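Long-range contacts in butyryl-CoA dehydrogenase (Marinomonas mediterranea, PDB 6CXT), which belongs to the acyl-CoA dehydrogenase family of flavoproteins and binds flavin-adenine dinucleotide: residues F47-A56 with E104-A115; I64-E72 with R296-S307. All coordinates share one frame; numbering follows the deposited sequence.

Interaction 1: residues F47-A56 with E104-A115; sequences FGLPIPEKYA and ETLKHQLLPDLA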
loop_
_atom_site.group_PDB
_atom_site.type_symbol
_atom_site.label_atom_id
_atom_site.label_comp_id
_atom_site.label_asym_id
_atom_site.label_seq_id
_atom_site.Cartn_x
_atom_site.Cartn_y
_atom_site.Cartn_z
ATOM N N PHE B 47 -26.844 23.284 -12.805
ATOM C CA PHE B 47 -26.735 24.182 -11.665
ATOM C C PHE B 47 -28.037 24.282 -10.897
ATOM O O PHE B 47 -28.065 24.832 -9.802
ATOM C CB PHE B 47 -26.314 25.593 -12.093
ATOM C CG PHE B 47 -25.149 25.608 -13.022
ATOM C CD1 PHE B 47 -23.911 25.092 -12.619
ATOM C CD2 PHE B 47 -25.279 26.126 -14.295
ATOM C CE1 PHE B 47 -22.859 25.104 -13.483
ATOM C CE2 PHE B 47 -24.208 26.143 -15.155
ATOM C CZ PHE B 47 -22.997 25.608 -14.747
ATOM N N GLY B 48 -29.106 23.757 -11.471
ATOM C CA GLY B 48 -30.390 23.791 -10.800
ATOM C C GLY B 48 -30.828 22.489 -10.185
ATOM O O GLY B 48 -31.916 22.432 -9.638
ATOM N N LEU B 49 -30.003 21.432 -10.245
ATOM C CA LEU B 49 -30.483 20.109 -9.772
ATOM C C LEU B 49 -31.092 20.112 -8.361
ATOM O O LEU B 49 -32.183 19.557 -8.192
ATOM C CB LEU B 49 -29.413 18.989 -9.901
ATOM C CG LEU B 49 -28.715 18.875 -11.251
ATOM C CD1 LEU B 49 -27.470 17.977 -11.162
ATOM C CD2 LEU B 49 -29.721 18.312 -12.229
ATOM N N PRO B 50 -30.414 20.715 -7.355
ATOM C CA PRO B 50 -30.993 20.660 -6.028
ATOM C C PRO B 50 -31.774 21.941 -5.626
ATOM O O PRO B 50 -32.001 22.139 -4.438
ATOM C CB PRO B 50 -29.754 20.569 -5.130
ATOM C CG PRO B 50 -28.697 21.353 -5.876
ATOM C CD PRO B 50 -29.104 21.387 -7.330
ATOM N N ILE B 51 -32.076 22.825 -6.573
ATOM C CA ILE B 51 -32.755 24.113 -6.230
ATOM C C ILE B 51 -34.266 23.879 -6.410
ATOM O O ILE B 51 -34.692 23.385 -7.451
ATOM C CB ILE B 51 -32.245 25.329 -7.059
ATOM C CG1 ILE B 51 -30.709 25.381 -7.047
ATOM C CG2 ILE B 51 -32.828 26.660 -6.550
ATOM C CD1 ILE B 51 -30.064 25.521 -5.684
ATOM N N PRO B 52 -35.062 24.174 -5.363
ATOM C CA PRO B 52 -36.532 24.099 -5.455
ATOM C C PRO B 52 -37.088 25.055 -6.514
ATOM O O PRO B 52 -36.574 26.175 -6.674
ATOM C CB PRO B 52 -36.982 24.547 -4.059
ATOM C CG PRO B 52 -35.827 24.252 -3.166
ATOM C CD PRO B 52 -34.633 24.595 -4.015
ATOM N N GLU B 53 -38.119 24.616 -7.224
ATOM C CA GLU B 53 -38.862 25.482 -8.152
ATOM C C GLU B 53 -39.312 26.817 -7.524
ATOM O O GLU B 53 -39.317 27.840 -8.196
ATOM C CB GLU B 53 -40.057 24.743 -8.749
ATOM C CG GLU B 53 -40.533 25.384 -10.044
ATOM C CD GLU B 53 -41.483 24.515 -10.846
ATOM O OE1 GLU B 53 -41.583 23.293 -10.587
ATOM O OE2 GLU B 53 -42.135 25.071 -11.755
ATOM N N LYS B 54 -39.661 26.793 -6.239
ATOM C CA LYS B 54 -40.004 27.992 -5.463
ATOM C C LYS B 54 -39.004 29.138 -5.670
ATOM O O LYS B 54 -39.371 30.331 -5.611
ATOM C CB LYS B 54 -40.066 27.624 -3.977
ATOM C CG LYS B 54 -40.690 28.666 -3.060
ATOM C CD LYS B 54 -40.389 28.357 -1.598
ATOM C CE LYS B 54 -41.265 29.131 -0.608
ATOM N NZ LYS B 54 -41.346 30.604 -0.835
ATOM N N TYR B 55 -37.736 28.788 -5.906
ATOM C CA TYR B 55 -36.690 29.817 -6.027
ATOM C C TYR B 55 -36.097 30.003 -7.400
ATOM O O TYR B 55 -35.432 30.997 -7.614
ATOM C CB TYR B 55 -35.586 29.645 -4.989
ATOM C CG TYR B 55 -36.092 29.721 -3.589
ATOM C CD1 TYR B 55 -36.484 30.946 -3.018
ATOM C CD2 TYR B 55 -36.208 28.564 -2.828
ATOM C CE1 TYR B 55 -36.957 31.002 -1.707
ATOM C CE2 TYR B 55 -36.671 28.604 -1.530
ATOM C CZ TYR B 55 -37.060 29.818 -0.978
ATOM O OH TYR B 55 -37.502 29.809 0.321
ATOM N N ALA B 56 -36.349 29.078 -8.325
ATOM C CA ALA B 56 -35.820 29.185 -9.671
ATOM C C ALA B 56 -36.708 28.403 -10.596
ATOM O O ALA B 56 -36.999 27.228 -10.335
ATOM C CB ALA B 56 -34.391 28.638 -9.717
ATOM N N GLU B 104 -35.349 35.273 2.687
ATOM C CA GLU B 104 -36.219 35.032 1.531
ATOM C C GLU B 104 -35.974 35.991 0.370
ATOM O O GLU B 104 -36.081 35.585 -0.791
ATOM C CB GLU B 104 -37.706 35.098 1.931
ATOM C CG GLU B 104 -38.112 34.035 2.937
ATOM C CD GLU B 104 -37.810 32.615 2.451
ATOM O OE1 GLU B 104 -38.228 32.282 1.316
ATOM O OE2 GLU B 104 -37.172 31.846 3.218
ATOM N N THR B 105 -35.646 37.248 0.686
ATOM C CA THR B 105 -35.383 38.255 -0.344
ATOM C C THR B 105 -34.061 37.966 -1.088
ATOM O O THR B 105 -34.011 37.970 -2.331
ATOM C CB THR B 105 -35.544 39.720 0.181
ATOM O OG1 THR B 105 -34.607 39.998 1.228
ATOM C CG2 THR B 105 -36.960 39.898 0.758
ATOM N N LEU B 106 -33.014 37.669 -0.321
ATOM C CA LEU B 106 -31.738 37.241 -0.923
ATOM C C LEU B 106 -31.908 36.001 -1.844
ATOM O O LEU B 106 -31.473 36.024 -3.016
ATOM C CB LEU B 106 -30.641 37.081 0.143
ATOM C CG LEU B 106 -29.203 37.095 -0.431
ATOM C CD1 LEU B 106 -28.715 38.450 -0.937
ATOM C CD2 LEU B 106 -28.241 36.567 0.605
ATOM N N LYS B 107 -32.631 34.984 -1.365
ATOM C CA LYS B 107 -32.910 33.806 -2.181
ATOM C C LYS B 107 -33.628 34.092 -3.508
ATOM O O LYS B 107 -33.197 33.600 -4.560
ATOM C CB LYS B 107 -33.615 32.714 -1.388
ATOM C CG LYS B 107 -32.776 32.209 -0.231
ATOM C CD LYS B 107 -33.421 31.050 0.480
ATOM C CE LYS B 107 -34.740 31.428 1.120
ATOM N NZ LYS B 107 -35.117 30.484 2.206
ATOM N N HIS B 108 -34.705 34.894 -3.474
ATOM C CA HIS B 108 -35.381 35.302 -4.720
ATOM C C HIS B 108 -34.537 36.192 -5.601
ATOM O O HIS B 108 -34.614 36.097 -6.826
ATOM C CB HIS B 108 -36.769 35.912 -4.443
ATOM C CG HIS B 108 -37.784 34.868 -4.109
ATOM N ND1 HIS B 108 -38.237 34.655 -2.823
ATOM C CD2 HIS B 108 -38.365 33.915 -4.878
ATOM C CE1 HIS B 108 -39.100 33.653 -2.827
ATOM N NE2 HIS B 108 -39.183 33.177 -4.058
ATOM N N GLN B 109 -33.710 37.024 -4.991
ATOM C CA GLN B 109 -32.806 37.872 -5.768
ATOM C C GLN B 109 -31.698 37.055 -6.484
ATOM O O GLN B 109 -31.416 37.285 -7.657
ATOM C CB GLN B 109 -32.164 38.888 -4.852
ATOM C CG GLN B 109 -31.465 40.049 -5.543
ATOM C CD GLN B 109 -30.816 40.984 -4.522
ATOM O OE1 GLN B 109 -31.484 41.472 -3.599
ATOM N NE2 GLN B 109 -29.500 41.211 -4.659
ATOM N N LEU B 110 -31.098 36.096 -5.782
ATOM C CA LEU B 110 -29.869 35.450 -6.270
ATOM C C LEU B 110 -30.062 34.131 -6.975
ATOM O O LEU B 110 -29.402 33.894 -7.975
ATOM C CB LEU B 110 -28.853 35.278 -5.137
ATOM C CG LEU B 110 -28.377 36.492 -4.365
ATOM C CD1 LEU B 110 -27.324 36.140 -3.339
ATOM C CD2 LEU B 110 -27.851 37.568 -5.286
ATOM N N LEU B 111 -30.940 33.273 -6.458
ATOM C CA LEU B 111 -31.052 31.901 -6.971
ATOM C C LEU B 111 -31.507 31.726 -8.412
ATOM O O LEU B 111 -31.032 30.799 -9.077
ATOM C CB LEU B 111 -31.823 30.969 -6.021
ATOM C CG LEU B 111 -31.149 30.714 -4.672
ATOM C CD1 LEU B 111 -32.110 30.084 -3.673
ATOM C CD2 LEU B 111 -29.914 29.811 -4.870
ATOM N N PRO B 112 -32.438 32.584 -8.914
ATOM C CA PRO B 112 -32.786 32.330 -10.291
ATOM C C PRO B 112 -31.617 32.329 -11.272
ATOM O O PRO B 112 -31.629 31.514 -12.169
ATOM C CB PRO B 112 -33.792 33.472 -10.623
ATOM C CG PRO B 112 -34.542 33.609 -9.308
ATOM C CD PRO B 112 -33.396 33.550 -8.286
ATOM N N ASP B 113 -30.655 33.235 -11.131
ATOM C CA ASP B 113 -29.552 33.316 -12.110
ATOM C C ASP B 113 -28.410 32.343 -11.724
ATOM O O ASP B 113 -27.657 31.906 -12.591
ATOM C CB ASP B 113 -28.942 34.718 -12.225
ATOM C CG ASP B 113 -29.848 35.725 -12.957
ATOM O OD1 ASP B 113 -30.802 35.353 -13.681
ATOM O OD2 ASP B 113 -29.542 36.914 -12.795
ATOM N N LEU B 114 -28.291 32.037 -10.435
ATOM C CA LEU B 114 -27.356 30.971 -10.010
ATOM C C LEU B 114 -27.817 29.641 -10.605
ATOM O O LEU B 114 -26.989 28.857 -11.142
ATOM C CB LEU B 114 -27.239 30.925 -8.495
ATOM C CG LEU B 114 -26.536 32.126 -7.855
ATOM C CD1 LEU B 114 -26.460 31.945 -6.361
ATOM C CD2 LEU B 114 -25.175 32.418 -8.467
ATOM N N ALA B 115 -29.105 29.395 -10.563
ATOM C CA ALA B 115 -29.654 28.155 -11.032
ATOM C C ALA B 115 -29.515 27.874 -12.500
ATOM O O ALA B 115 -29.573 26.771 -12.884
ATOM C CB ALA B 115 -31.087 28.009 -10.600
HETATM O O HOH W 1 -28.747 24.715 -14.617
#
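The phenol oxygen of Tyr-55 is gripped twice by the first turn of helix 104-114. It donates to Glu-104, OH to OE1 2.8 Å, using the syn lone pair of an oxygen that lies in the plane of the ring at its edge, and it accepts from Lys-107, NZ to OH 3.1 Å. The triangle closes within the helix, where Lys-107 NZ meets Glu-104 OE2 at 2.7 Å from above the carboxylate plane. A bend at chi2 (-56°) curls the Glu-104 chain back toward both partners. Lys-107 also lays its CD over one ring face of Tyr-55, while Lys-54 CG covers the opposite face.

His-108 ties the loop backbone to the same turn: its NE2 gives a bent bond to Lys-54 O (3.2 Å, 135° at the hydrogen), and its ND1 donates to Glu-104 O, a pair that, if both hold, would favour the doubly protonated ring and fix its rotation. The imidazole lies oblique to the ring of Tyr-55, planes 47° apart. Further along, Leu-111 CD1 packs on Tyr-55 CB, and the CB atoms of Ala-56 and Ala-115 press together at 3.5 Å. A water bridges Phe-47 N and Ala-115 O, while Leu-114 O is bound by His-90.

The contact thus joins an irregular loop to a helix within the N-terminal domain. Lys-107 would probably polarise the phenol and strengthen its bond to Glu-104, whereas Tyr-55 O is buried without a partner.

Interaction 2: residues I64-E72 with R296-S307; sequences ILTTIKIIE and RLMLYYAAWQKS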
loop_
_atom_site.group_PDB
_atom_site.type_symbol
_atom_site.label_atom_id
_atom_site.label_comp_id
_atom_site.label_asym_id
_atom_site.label_seq_id
_atom_site.Cartn_x
_atom_site.Cartn_y
_atom_site.Cartn_z
ATOM N N ILE B 64 -31.110 14.433 -2.927
ATOM C CA ILE B 64 -29.640 14.236 -2.972
ATOM C C ILE B 64 -29.208 13.029 -3.826
ATOM O O ILE B 64 -28.323 13.143 -4.687
ATOM C CB ILE B 64 -29.019 14.218 -1.562
ATOM C CG1 ILE B 64 -29.449 15.471 -0.809
ATOM C CG2 ILE B 64 -27.497 14.329 -1.647
ATOM C CD1 ILE B 64 -29.203 15.348 0.681
ATOM N N LEU B 65 -29.862 11.893 -3.648
ATOM C CA LEU B 65 -29.488 10.751 -4.471
ATOM C C LEU B 65 -29.651 10.942 -5.951
ATOM O O LEU B 65 -28.756 10.540 -6.730
ATOM C CB LEU B 65 -30.205 9.452 -4.053
ATOM C CG LEU B 65 -29.475 8.713 -2.930
ATOM C CD1 LEU B 65 -30.454 7.741 -2.270
ATOM C CD2 LEU B 65 -28.199 7.990 -3.434
ATOM N N THR B 66 -30.794 11.519 -6.368
ATOM C CA THR B 66 -31.012 11.759 -7.775
ATOM C C THR B 66 -29.957 12.756 -8.291
ATOM O O THR B 66 -29.449 12.605 -9.411
ATOM C CB THR B 66 -32.425 12.332 -8.048
ATOM O OG1 THR B 66 -33.396 11.402 -7.554
ATOM C CG2 THR B 66 -32.628 12.486 -9.521
ATOM N N THR B 67 -29.693 13.777 -7.484
ATOM C CA THR B 67 -28.762 14.828 -7.882
ATOM C C THR B 67 -27.364 14.192 -8.088
ATOM O O THR B 67 -26.731 14.420 -9.122
ATOM C CB THR B 67 -28.642 15.904 -6.786
ATOM O OG1 THR B 67 -29.856 16.650 -6.690
ATOM C CG2 THR B 67 -27.465 16.896 -7.068
ATOM N N ILE B 68 -26.889 13.412 -7.101
ATOM C CA ILE B 68 -25.529 12.831 -7.238
ATOM C C ILE B 68 -25.445 11.836 -8.414
ATOM O O ILE B 68 -24.402 11.709 -9.067
ATOM C CB ILE B 68 -24.923 12.274 -5.914
ATOM C CG1 ILE B 68 -25.672 11.093 -5.351
ATOM C CG2 ILE B 68 -24.743 13.395 -4.873
ATOM C CD1 ILE B 68 -25.100 9.768 -5.825
ATOM N N LYS B 69 -26.550 11.130 -8.674
ATOM C CA LYS B 69 -26.541 10.151 -9.772
ATOM C C LYS B 69 -26.382 10.866 -11.092
ATOM O O LYS B 69 -25.672 10.398 -11.994
ATOM C CB LYS B 69 -27.820 9.280 -9.750
ATOM C CG LYS B 69 -27.877 8.148 -10.774
ATOM C CD LYS B 69 -26.721 7.150 -10.648
ATOM C CE LYS B 69 -27.013 5.891 -11.463
ATOM N NZ LYS B 69 -25.886 4.918 -11.277
ATOM N N ILE B 70 -27.054 12.013 -11.237
ATOM C CA ILE B 70 -26.922 12.764 -12.505
ATOM C C ILE B 70 -25.485 13.312 -12.617
ATOM O O ILE B 70 -24.860 13.277 -13.679
ATOM C CB ILE B 70 -27.945 13.920 -12.550
ATOM C CG1 ILE B 70 -29.345 13.341 -12.815
ATOM C CG2 ILE B 70 -27.558 15.004 -13.584
ATOM C CD1 ILE B 70 -30.431 14.341 -12.361
ATOM N N ILE B 71 -24.961 13.808 -11.500
ATOM C CA ILE B 71 -23.610 14.385 -11.525
ATOM C C ILE B 71 -22.588 13.279 -11.907
ATOM O O ILE B 71 -21.641 13.512 -12.662
ATOM C CB ILE B 71 -23.264 15.019 -10.146
ATOM C CG1 ILE B 71 -24.148 16.267 -9.918
ATOM C CG2 ILE B 71 -21.779 15.408 -10.083
ATOM C CD1 ILE B 71 -24.000 16.871 -8.525
ATOM N N GLU B 72 -22.780 12.089 -11.322
ATOM C CA GLU B 72 -21.912 10.948 -11.655
ATOM C C GLU B 72 -21.956 10.693 -13.134
ATOM O O GLU B 72 -20.900 10.490 -13.762
ATOM C CB GLU B 72 -22.395 9.704 -10.922
ATOM C CG GLU B 72 -21.555 8.468 -11.224
ATOM C CD GLU B 72 -22.173 7.196 -10.632
ATOM O OE1 GLU B 72 -23.112 7.285 -9.801
ATOM O OE2 GLU B 72 -21.738 6.086 -11.033
ATOM N N ARG B 296 -18.161 4.269 -5.144
ATOM C CA ARG B 296 -19.534 4.547 -5.607
ATOM C C ARG B 296 -20.554 4.206 -4.519
ATOM O O ARG B 296 -21.484 4.974 -4.276
ATOM C CB ARG B 296 -19.845 3.784 -6.907
ATOM C CG ARG B 296 -21.252 4.027 -7.399
ATOM C CD ARG B 296 -21.559 3.296 -8.683
ATOM N NE ARG B 296 -20.784 3.802 -9.812
ATOM C CZ ARG B 296 -19.949 3.072 -10.532
ATOM N NH1 ARG B 296 -19.738 1.782 -10.239
ATOM N NH2 ARG B 296 -19.352 3.602 -11.581
ATOM N N LEU B 297 -20.428 3.030 -3.907
ATOM C CA LEU B 297 -21.333 2.647 -2.819
ATOM C C LEU B 297 -21.213 3.631 -1.630
ATOM O O LEU B 297 -22.202 3.903 -0.972
ATOM C CB LEU B 297 -20.997 1.226 -2.315
ATOM C CG LEU B 297 -21.422 0.125 -3.368
ATOM C CD1 LEU B 297 -20.889 -1.269 -3.000
ATOM C CD2 LEU B 297 -22.953 0.060 -3.525
ATOM N N MET B 298 -19.984 4.044 -1.294
ATOM C CA MET B 298 -19.756 4.991 -0.222
ATOM C C MET B 298 -20.410 6.326 -0.504
ATOM O O MET B 298 -20.943 6.920 0.419
ATOM C CB MET B 298 -18.244 5.161 0.053
ATOM C CG MET B 298 -17.769 3.821 0.602
ATOM S SD MET B 298 -16.001 3.880 0.881
ATOM C CE MET B 298 -15.906 4.864 2.360
ATOM N N LEU B 299 -20.383 6.742 -1.772
ATOM C CA LEU B 299 -21.059 7.977 -2.209
ATOM C C LEU B 299 -22.575 7.839 -2.020
ATOM O O LEU B 299 -23.219 8.728 -1.447
ATOM C CB LEU B 299 -20.689 8.191 -3.700
ATOM C CG LEU B 299 -21.472 9.278 -4.463
ATOM C CD1 LEU B 299 -21.180 10.671 -3.859
ATOM C CD2 LEU B 299 -21.250 9.195 -5.989
ATOM N N TYR B 300 -23.126 6.737 -2.534
ATOM C CA TYR B 300 -24.583 6.470 -2.449
ATOM C C TYR B 300 -25.030 6.437 -0.986
ATOM O O TYR B 300 -26.019 7.059 -0.615
ATOM C CB TYR B 300 -24.974 5.181 -3.172
ATOM C CG TYR B 300 -24.798 5.221 -4.679
ATOM C CD1 TYR B 300 -24.472 6.443 -5.359
ATOM C CD2 TYR B 300 -24.901 4.038 -5.430
ATOM C CE1 TYR B 300 -24.315 6.455 -6.729
ATOM C CE2 TYR B 300 -24.753 4.042 -6.825
ATOM C CZ TYR B 300 -24.434 5.255 -7.455
ATOM O OH TYR B 300 -24.273 5.268 -8.807
ATOM N N TYR B 301 -24.233 5.771 -0.144
ATOM C CA TYR B 301 -24.520 5.713 1.254
ATOM C C TYR B 301 -24.472 7.108 1.904
ATOM O O TYR B 301 -25.413 7.447 2.671
ATOM C CB TYR B 301 -23.611 4.723 1.967
ATOM C CG TYR B 301 -23.881 4.672 3.437
ATOM C CD1 TYR B 301 -25.125 4.205 3.931
ATOM C CD2 TYR B 301 -22.920 5.122 4.363
ATOM C CE1 TYR B 301 -25.381 4.161 5.305
ATOM C CE2 TYR B 301 -23.180 5.076 5.750
ATOM C CZ TYR B 301 -24.402 4.578 6.194
ATOM O OH TYR B 301 -24.637 4.570 7.552
ATOM N N ALA B 302 -23.433 7.920 1.609
ATOM C CA ALA B 302 -23.316 9.255 2.183
ATOM C C ALA B 302 -24.510 10.100 1.713
ATOM O O ALA B 302 -25.091 10.802 2.556
ATOM C CB ALA B 302 -22.022 9.958 1.744
ATOM N N ALA B 303 -24.875 10.020 0.423
ATOM C CA ALA B 303 -25.989 10.817 -0.101
ATOM C C ALA B 303 -27.304 10.389 0.557
ATOM O O ALA B 303 -28.118 11.232 0.938
ATOM C CB ALA B 303 -26.082 10.723 -1.615
ATOM N N TRP B 304 -27.521 9.085 0.690
ATOM C CA TRP B 304 -28.719 8.598 1.369
ATOM C C TRP B 304 -28.757 9.061 2.807
ATOM O O TRP B 304 -29.808 9.480 3.309
ATOM C CB TRP B 304 -28.810 7.053 1.312
ATOM C CG TRP B 304 -29.939 6.524 2.145
ATOM C CD1 TRP B 304 -31.242 6.393 1.759
ATOM C CD2 TRP B 304 -29.864 6.075 3.492
ATOM N NE1 TRP B 304 -31.991 5.880 2.795
ATOM C CE2 TRP B 304 -31.174 5.672 3.872
ATOM C CE3 TRP B 304 -28.817 5.943 4.416
ATOM C CZ2 TRP B 304 -31.470 5.161 5.143
ATOM C CZ3 TRP B 304 -29.121 5.432 5.697
ATOM C CH2 TRP B 304 -30.441 5.041 6.034
ATOM N N GLN B 305 -27.637 8.942 3.496
ATOM C CA GLN B 305 -27.608 9.279 4.902
ATOM C C GLN B 305 -27.858 10.786 5.125
ATOM O O GLN B 305 -28.516 11.182 6.116
ATOM C CB GLN B 305 -26.302 8.868 5.562
ATOM C CG GLN B 305 -26.549 8.400 6.974
ATOM C CD GLN B 305 -25.307 8.316 7.798
ATOM O OE1 GLN B 305 -24.339 9.078 7.612
ATOM N NE2 GLN B 305 -25.314 7.385 8.727
ATOM N N LYS B 306 -27.309 11.606 4.221
ATOM C CA LYS B 306 -27.502 13.055 4.265
ATOM C C LYS B 306 -28.987 13.415 4.150
ATOM O O LYS B 306 -29.403 14.433 4.682
ATOM C CB LYS B 306 -26.666 13.759 3.185
ATOM C CG LYS B 306 -26.596 15.264 3.369
ATOM C CD LYS B 306 -25.594 15.915 2.389
ATOM C CE LYS B 306 -25.893 17.416 2.251
ATOM N NZ LYS B 306 -25.861 18.071 3.584
ATOM N N SER B 307 -29.765 12.589 3.469
ATOM C CA SER B 307 -31.217 12.769 3.383
ATOM C C SER B 307 -31.984 12.310 4.637
ATOM O O SER B 307 -33.196 12.426 4.645
ATOM C CB SER B 307 -31.770 11.980 2.188
ATOM O OG SER B 307 -31.114 12.354 0.981
HETATM O O HOH W 2 -32.762 14.548 -0.343
HETATM O O HOH W 3 -31.671 11.388 -1.513
HETATM O O HOH W 4 -19.934 6.016 -12.982
#
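Tyr-300 OH is held by two groups of helix 64-72. It donates to Glu-72, OH to OE1 2.5 Å, a short bond to the syn lone pair of an oxygen lying in the ring plane at its edge, and it accepts from Lys-69, NZ to OH 3.0 Å. The other carboxylate oxygen, Glu-72 OE2, takes a hydrogen bond and salt bridge from Arg-296 NE at 2.8 Å, on the syn side but 35° out of the carboxylate plane. The carboxylate and guanidinium planes are nearly parallel, and a water links Glu-72 OE2 to Arg-296 NH2. With CG anti to the backbone N (chi1 179°) and an extended chain beyond, Glu-72 reaches across to both partners. The positive charges of Lys-69, bent at chi2, and of Arg-296 probably stabilise the ionised carboxylate.

Tyr-300 is a knob in a hole formed by Leu-65, Ile-68, Lys-69 and Glu-72. Ile-68 CD1 touches Tyr-300 CD1 at the ring edge, 3.4 Å away, and also packs on Leu-299. Ala-303 is where the backbones come nearest, its small CB lying among Ile-64 CG2, Leu-65 CD2 and Ile-68 CG1. At the far end Ile-64 CD1 rests on CG of Lys-306, a residue whose amine forms a salt bridge with Asp-240. Two waters connect Ser-307 OG to the backbone N of Ile-64 and Leu-65, respectively.

The axes of the two helix segments approach to 8.9 Å and run roughly antiparallel, at 149°. Phe-3 of the second subunit packs edge-to-face with Trp-304, so the contact borders a subunit interface. This is the packing of N-terminal on C-terminal helical domain that belongs to the acyl-CoA dehydrogenase fold.

Interaction 1 stays within the N-terminal domain, joining the loop before helix 64-77 to helix 104-114, whereas interaction 2 sets helix 64-77 against helix 279-306 of the C-terminal domain. Their centres lie 22 Å apart, but Leu-49 bridges them by packing on Thr-67, Ile-70 and Ile-71. Both combine a tyrosine hydroxyl, a glutamate and a lysine; in interaction 1 the glutamate is exposed, in interaction 2 it is buried and has an arginine as well. Interaction 1 is otherwise largely buried and meets no other chain. Interaction 2, though nearer the centre of the chain, is only partly buried, with Ser-307 exposed and Ile-64 and Trp-304 partly so; it borders the second subunit and has regular helix-to-helix packing.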